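PDB 3DD7: death on curing protein from Enterobacteria phage P1, which acts as the toxin of the Phd-Doc toxin-antitoxin pair, probably by blocking translation, and is inhibited by its antitoxin Phd through fold complementation. Local coordinates for residues Val60-Arg64 with Gly65-Asn69; Leu82-Arg86 with Asn87-Val91; Gly107-Val111 with Ser112-Asp116. The protein carries 2 engineered substitutions. All blocks are in the same frame, centred on the assembly; numbering follows the deposited sequence. Where two conformers were deposited one is given.

Interaction 1: Val60-Arg64 with Gly65-Asn69. Engineered in segment 65-69: Tyr66 (natural residue His).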
# COMPACT_ATOMS: atom_id res chain seq x y z
N VAL A 60 2.16 4.14 4.27
CA VAL A 60 3.37 4.47 5.03
C VAL A 60 3.88 3.25 5.81
O VAL A 60 5.09 2.96 5.83
CB VAL A 60 3.17 5.69 5.96
CG1 VAL A 60 4.44 5.99 6.80
CG2 VAL A 60 2.81 6.93 5.15
N ALA A 61 2.97 2.52 6.46
CA ALA A 61 3.38 1.38 7.31
C ALA A 61 4.15 0.31 6.52
O ALA A 61 5.18 -0.21 6.99
CB ALA A 61 2.19 0.79 8.05
N THR A 62 3.67 0.00 5.32
CA THR A 62 4.32 -1.00 4.48
C THR A 62 5.58 -0.42 3.83
O THR A 62 6.62 -1.09 3.78
CB THR A 62 3.33 -1.59 3.46
OG1 THR A 62 2.32 -2.27 4.20
CG2 THR A 62 4.01 -2.58 2.53
N ALA A 63 5.49 0.82 3.36
CA ALA A 63 6.62 1.44 2.69
C ALA A 63 7.85 1.53 3.60
O ALA A 63 8.98 1.37 3.13
CB ALA A 63 6.23 2.81 2.13
N ARG A 64 7.63 1.75 4.90
CA ARG A 64 8.72 1.88 5.88
C ARG A 64 9.05 0.59 6.63
O ARG A 64 10.05 0.53 7.35
CB ARG A 64 8.37 2.95 6.91
CG ARG A 64 8.25 4.29 6.32
CD ARG A 64 8.14 5.36 7.37
NE ARG A 64 7.74 6.55 6.66
CZ ARG A 64 7.32 7.69 7.19
NH1 ARG A 64 7.24 7.85 8.51
NH2 ARG A 64 6.98 8.67 6.35
N GLY A 65 8.20 -0.42 6.46
CA GLY A 65 8.21 -1.58 7.35
C GLY A 65 9.18 -2.69 7.01
O GLY A 65 9.49 -3.52 7.88
N TYR A 66 9.67 -2.71 5.77
CA TYR A 66 10.63 -3.73 5.29
C TYR A 66 10.16 -5.14 5.64
O TYR A 66 10.90 -5.96 6.18
CB TYR A 66 12.05 -3.45 5.82
CG TYR A 66 12.60 -2.12 5.36
CD1 TYR A 66 12.35 -0.96 6.08
CD2 TYR A 66 13.33 -2.02 4.17
CE1 TYR A 66 12.83 0.27 5.66
CE2 TYR A 66 13.83 -0.79 3.73
CZ TYR A 66 13.57 0.36 4.48
OH TYR A 66 14.04 1.59 4.08
N ILE A 67 8.89 -5.39 5.34
CA ILE A 67 8.31 -6.71 5.52
C ILE A 67 8.93 -7.71 4.53
O ILE A 67 9.10 -8.90 4.84
CB ILE A 67 6.79 -6.64 5.32
CG1 ILE A 67 6.16 -5.72 6.37
CG2 ILE A 67 6.14 -8.02 5.30
CD1 ILE A 67 4.77 -5.28 6.00
N PHE A 68 9.30 -7.19 3.35
CA PHE A 68 9.75 -8.03 2.24
C PHE A 68 11.19 -7.73 1.83
O PHE A 68 11.72 -6.65 2.11
CB PHE A 68 8.81 -7.83 1.03
CG PHE A 68 7.37 -8.07 1.35
CD1 PHE A 68 6.87 -9.36 1.41
CD2 PHE A 68 6.49 -7.00 1.60
CE1 PHE A 68 5.54 -9.63 1.70
CE2 PHE A 68 5.15 -7.25 1.90
CZ PHE A 68 4.67 -8.54 1.97
N ASN A 69 11.82 -8.70 1.17
CA ASN A 69 13.15 -8.50 0.62
C ASN A 69 13.13 -7.49 -0.51
O ASN A 69 14.13 -6.82 -0.78
CB ASN A 69 13.68 -9.82 0.08
CG ASN A 69 13.93 -10.85 1.18
OD1 ASN A 69 13.58 -12.02 1.04
ND2 ASN A 69 14.56 -10.42 2.26
O HOH W 1 7.07 -3.75 3.91
O HOH W 2 10.08 -1.23 3.47

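Interaction 2: Leu82-Arg86 with Asn87-Val91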
# COMPACT_ATOMS: atom_id res chain seq x y z
N LEU A 82 -5.73 -0.65 -3.22
CA LEU A 82 -6.67 -1.77 -3.06
C LEU A 82 -7.64 -1.47 -1.92
O LEU A 82 -8.86 -1.70 -2.05
CB LEU A 82 -5.91 -3.08 -2.79
CG LEU A 82 -6.78 -4.33 -2.59
CD1 LEU A 82 -7.69 -4.61 -3.78
CD2 LEU A 82 -5.90 -5.55 -2.23
N PHE A 83 -7.10 -0.97 -0.82
CA PHE A 83 -7.90 -0.54 0.30
C PHE A 83 -8.96 0.48 -0.14
O PHE A 83 -10.15 0.30 0.15
CB PHE A 83 -7.03 0.02 1.43
CG PHE A 83 -7.84 0.66 2.50
CD1 PHE A 83 -8.43 -0.11 3.51
CD2 PHE A 83 -8.08 2.03 2.47
CE1 PHE A 83 -9.20 0.47 4.46
CE2 PHE A 83 -8.89 2.62 3.43
CZ PHE A 83 -9.45 1.83 4.43
N LEU A 84 -8.53 1.53 -0.84
CA LEU A 84 -9.50 2.54 -1.32
C LEU A 84 -10.57 1.91 -2.22
O LEU A 84 -11.75 2.17 -2.04
CB LEU A 84 -8.80 3.70 -2.02
CG LEU A 84 -7.97 4.66 -1.18
CD1 LEU A 84 -7.25 5.63 -2.13
CD2 LEU A 84 -8.76 5.41 -0.06
N ARG A 85 -10.14 1.10 -3.19
CA ARG A 85 -11.06 0.43 -4.11
C ARG A 85 -12.11 -0.46 -3.40
O ARG A 85 -13.30 -0.44 -3.75
CB ARG A 85 -10.28 -0.36 -5.17
CG ARG A 85 -11.17 -0.95 -6.27
CD ARG A 85 -10.34 -1.79 -7.20
NE ARG A 85 -10.14 -3.13 -6.65
CZ ARG A 85 -9.51 -4.13 -7.28
NH1 ARG A 85 -8.98 -3.96 -8.48
NH2 ARG A 85 -9.41 -5.30 -6.68
N ARG A 86 -11.68 -1.22 -2.40
CA ARG A 86 -12.62 -2.08 -1.67
C ARG A 86 -13.65 -1.27 -0.91
O ARG A 86 -14.77 -1.74 -0.65
CB ARG A 86 -11.89 -2.91 -0.63
CG ARG A 86 -10.85 -3.78 -1.18
CD ARG A 86 -10.78 -4.94 -0.25
NE ARG A 86 -10.29 -6.07 -0.98
CZ ARG A 86 -9.69 -7.10 -0.43
NH1 ARG A 86 -9.53 -7.12 0.88
NH2 ARG A 86 -9.26 -8.08 -1.20
N ASN A 87 -13.25 -0.06 -0.51
CA ASN A 87 -14.15 0.80 0.24
C ASN A 87 -14.93 1.78 -0.63
O ASN A 87 -15.48 2.77 -0.15
CB ASN A 87 -13.39 1.48 1.38
CG ASN A 87 -13.06 0.51 2.49
OD1 ASN A 87 -13.93 0.15 3.29
ND2 ASN A 87 -11.81 0.02 2.51
N GLY A 88 -14.98 1.47 -1.93
CA GLY A 88 -15.84 2.18 -2.87
C GLY A 88 -15.24 3.45 -3.45
O GLY A 88 -15.95 4.23 -4.08
N VAL A 89 -13.94 3.65 -3.26
CA VAL A 89 -13.26 4.78 -3.90
C VAL A 89 -12.62 4.31 -5.21
O VAL A 89 -11.75 3.44 -5.20
CB VAL A 89 -12.19 5.42 -2.99
CG1 VAL A 89 -11.41 6.53 -3.74
CG2 VAL A 89 -12.81 5.94 -1.69
N GLN A 90 -13.06 4.88 -6.33
CA GLN A 90 -12.46 4.58 -7.64
C GLN A 90 -11.01 5.03 -7.65
O GLN A 90 -10.70 6.17 -7.26
CB GLN A 90 -13.24 5.26 -8.76
CG GLN A 90 -12.73 4.94 -10.16
N VAL A 91 -10.11 4.16 -8.10
CA VAL A 91 -8.70 4.50 -8.19
C VAL A 91 -8.26 4.40 -9.64
O VAL A 91 -8.89 3.73 -10.44
CB VAL A 91 -7.81 3.59 -7.31
CG1 VAL A 91 -8.09 3.85 -5.81
CG2 VAL A 91 -7.99 2.12 -7.67

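Interaction 3: Gly107-Val111 with Ser112-Asp116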
# COMPACT_ATOMS: atom_id res chain seq x y z
N GLY A 107 10.70 8.29 4.80
CA GLY A 107 10.32 9.07 5.97
C GLY A 107 10.16 10.57 5.73
O GLY A 107 9.96 11.33 6.67
N GLU A 108 10.21 10.98 4.46
CA GLU A 108 10.13 12.40 4.10
C GLU A 108 8.69 12.91 4.06
O GLU A 108 8.45 14.11 4.28
CB GLU A 108 10.82 12.65 2.75
N ILE A 109 7.75 12.02 3.78
CA ILE A 109 6.34 12.39 3.70
C ILE A 109 5.57 11.63 4.78
O ILE A 109 5.64 10.41 4.84
CB ILE A 109 5.78 12.10 2.29
CG1 ILE A 109 6.68 12.74 1.21
CG2 ILE A 109 4.33 12.57 2.19
CD1 ILE A 109 6.26 12.41 -0.25
N SER A 110 4.86 12.37 5.63
CA SER A 110 4.08 11.81 6.73
C SER A 110 2.82 11.12 6.22
O SER A 110 2.40 11.32 5.09
CB SER A 110 3.66 12.95 7.67
OG SER A 110 2.58 13.69 7.11
N VAL A 111 2.20 10.33 7.09
CA VAL A 111 0.87 9.78 6.86
C VAL A 111 -0.14 10.88 6.46
O VAL A 111 -0.80 10.76 5.44
CB VAL A 111 0.38 8.94 8.08
CG1 VAL A 111 -1.10 8.54 7.95
CG2 VAL A 111 1.25 7.70 8.24
N SER A 112 -0.23 11.95 7.26
CA SER A 112 -1.14 13.07 7.00
C SER A 112 -0.93 13.62 5.58
O SER A 112 -1.89 13.87 4.83
CB SER A 112 -0.92 14.17 8.04
OG SER A 112 -1.76 15.28 7.81
N SER A 113 0.33 13.81 5.22
CA SER A 113 0.65 14.37 3.91
C SER A 113 0.31 13.38 2.77
O SER A 113 -0.20 13.78 1.72
CB SER A 113 2.11 14.81 3.90
OG SER A 113 2.33 15.76 4.94
N VAL A 114 0.60 12.10 2.99
CA VAL A 114 0.21 11.08 2.01
C VAL A 114 -1.31 11.08 1.83
O VAL A 114 -1.82 11.07 0.69
CB VAL A 114 0.75 9.66 2.37
CG1 VAL A 114 0.19 8.65 1.39
CG2 VAL A 114 2.27 9.66 2.28
N ALA A 115 -2.03 11.15 2.94
CA ALA A 115 -3.49 11.20 2.89
C ALA A 115 -3.97 12.42 2.11
O ALA A 115 -4.92 12.32 1.33
CB ALA A 115 -4.11 11.16 4.28
N ASP A 116 -3.30 13.56 2.30
CA ASP A 116 -3.68 14.79 1.61
C ASP A 116 -3.57 14.61 0.11
O ASP A 116 -4.43 15.06 -0.65
CB ASP A 116 -2.82 15.97 2.07
CG ASP A 116 -3.23 16.53 3.42
OD1 ASP A 116 -4.40 16.36 3.82
OD2 ASP A 116 -2.38 17.17 4.09

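Interaction 1: Val60-Arg64 with Gly65-Asn69
Gly65 N turns back onto Thr62 O at 3.2 Å, an i to i+3 bond in the last turn of helix 51-65. At Tyr66 phi becomes positive (49°) and the chain leaves the helical path, so the amides of Tyr66 and Ile67 reach the helix through water. One water accepts from Tyr66 N and gives its hydrogen to Ala63 O. Another accepts from Ile67 N and donates to Thr62 O, 2.7 Å from that oxygen, which thus serves two donors. Glycine suits position 65 because, without a side chain, it can lie close under the carbonyl of Ala61. Residues 66-69 begin the signature of the Fic/DOC family, in which a histidine is followed by a phenylalanine two residues on. Tyr66 is an engineered replacement of that histidine. Its CG lies anti to the carbonyl carbon (chi1 -61°), which brings the ring back over the helix end, CD1 being 3.0 Å from Arg64 O in an oblique approach. The water on Tyr66 N also lies over one face of this ring, toward its rim. Ile67 directs its branched chain inward: CD1 comes within 4.3 Å of Thr62 OG1. Ile67 also packs on Leu9 of helix 6-20 and on Ala32 and Ile35 of helix 31-45. Its CG2 covers the centre of one face of the Phe68 ring, 3.6 Å above it, and Phe68 also stacks with His13. Arg64 runs extended along the helix surface, its guanidinium lying flat against Val60 CG1 while NE bonds to Ala104 O.

Interaction 2: Leu82-Arg86 with Asn87-Val91
Leu84 O accepts from Val89 N at 2.9 Å as the chain wraps back over the end of helix 72-86. Gly88 N donates to Arg85 O at 3.1 Å. The side chain of Asn87 adds a second closure. Its ND2 donates to Phe83 O at 2.9 Å, and its own backbone N donates to the same oxygen. The two nitrogens reach Phe83 O from opposite faces of the carbonyl plane, so one acceptor holds both the main chain and the side-chain amide. Phe83 CG is anti to its backbone N (chi1 170°), which swings the ring beneath the amide: ND2 lies 3.3 Å above one ring face, displaced toward the rim, with ring and amide planes 47° apart. Arg2 N donates to Asn87 OD1, so both amide ends are engaged, and asparagine fits here as donor and acceptor at once. The backbone pattern is a Schellman motif with Gly88 as the C-prime residue; its phi of 86° is a conformation that a residue lacking CB adopts readily. Beyond it Val89 and Val91 turn back onto Leu84. Leu84 CB meets Val89 CB at 3.9 Å and, equally near, CG1 of Val91, whose side chain runs at a slant to that of Leu84. Tyr122 of helix 111-122 packs against both Leu84 and Val89. Alongside, Arg85 CA makes a CH...O contact of 3.3 Å with Val89 O. The arginines point their polar ends away from the turn. Arg86 forms a salt bridge with Glu8, whereas Arg85, bent at chi3, donates from NH1 to a polar side chain and from NH2 to the backbone of the bound peptide, consistent with recognition of the Phd antitoxin.

Interaction 3: Gly107-Val111 with Ser112-Asp116
Ser110 and Ser113 meet through the hydroxyl of the first, and hydrogen bonds dominate the contact. Ser113 N donates to Ser110 OG at 2.9 Å, nearly straight at 163°. Ser110 OG sits between its backbone N and carbonyl carbon (chi1 76°), which turns the oxygen toward the amide of Ser113. Serine suits this place because its short arm carries an acceptor to an N-H of the first turn, where the usual helical carbonyl acceptor is missing because the helix has only just begun. Ser113 OG also lies 3.0 Å from Ser110 OG. Two main-chain bonds then begin the regular helix: Val114 N gives its hydrogen to Ser110 O, and Ala115 N to Val111 O at 2.8 Å.

Apolar contacts lie just beside this polar turn. CG2 of Ile109, anti to its own backbone N, presses against CG2 of Val114 at 3.6 Å, the two side chains crossing at about a right angle. This contact between the residue before the N-cap and the fourth residue of the helix fits a hydrophobic staple. The same methyl reaches Ser113 CB, also at 3.6 Å. Leu100 of helix 97-105 packs against both Ile109 and Val114. Val111 turns its branches the other way, onto Glu53, Thr57 and Val60 of helix 51-65, while the small Ala115 rests on Ala56 of that helix. Gly107, with positive phi, closes the preceding helix in a Schellman motif, so the short link between helices 97-105 and 111-122 joins a C-terminal cap to a serine N-cap with its hydrophobic staple.

In the fold
All three partly buried contacts sit at helix ends. Interaction 1 is the most interior, its centre about 8 Å from the chain's centre against about 12 Å for the centres of the others, with three of seven touching residues buried, against two of eight and two of seven. Interactions 1 and 2 end consecutive helices on opposite sides of that centre: the first bridged by waters where the Fic signature begins, the second closed by direct bonds and turned toward the bound peptide. Interaction 3 starts a helix, with a hydroxyl as acceptor. Its Val111 and Ala115 pack on helix 51-65, whose C-terminal end forms interaction 1, and Arg64 NH2 lies 2.7 Å from Ile109 O; interaction 2 touches neither.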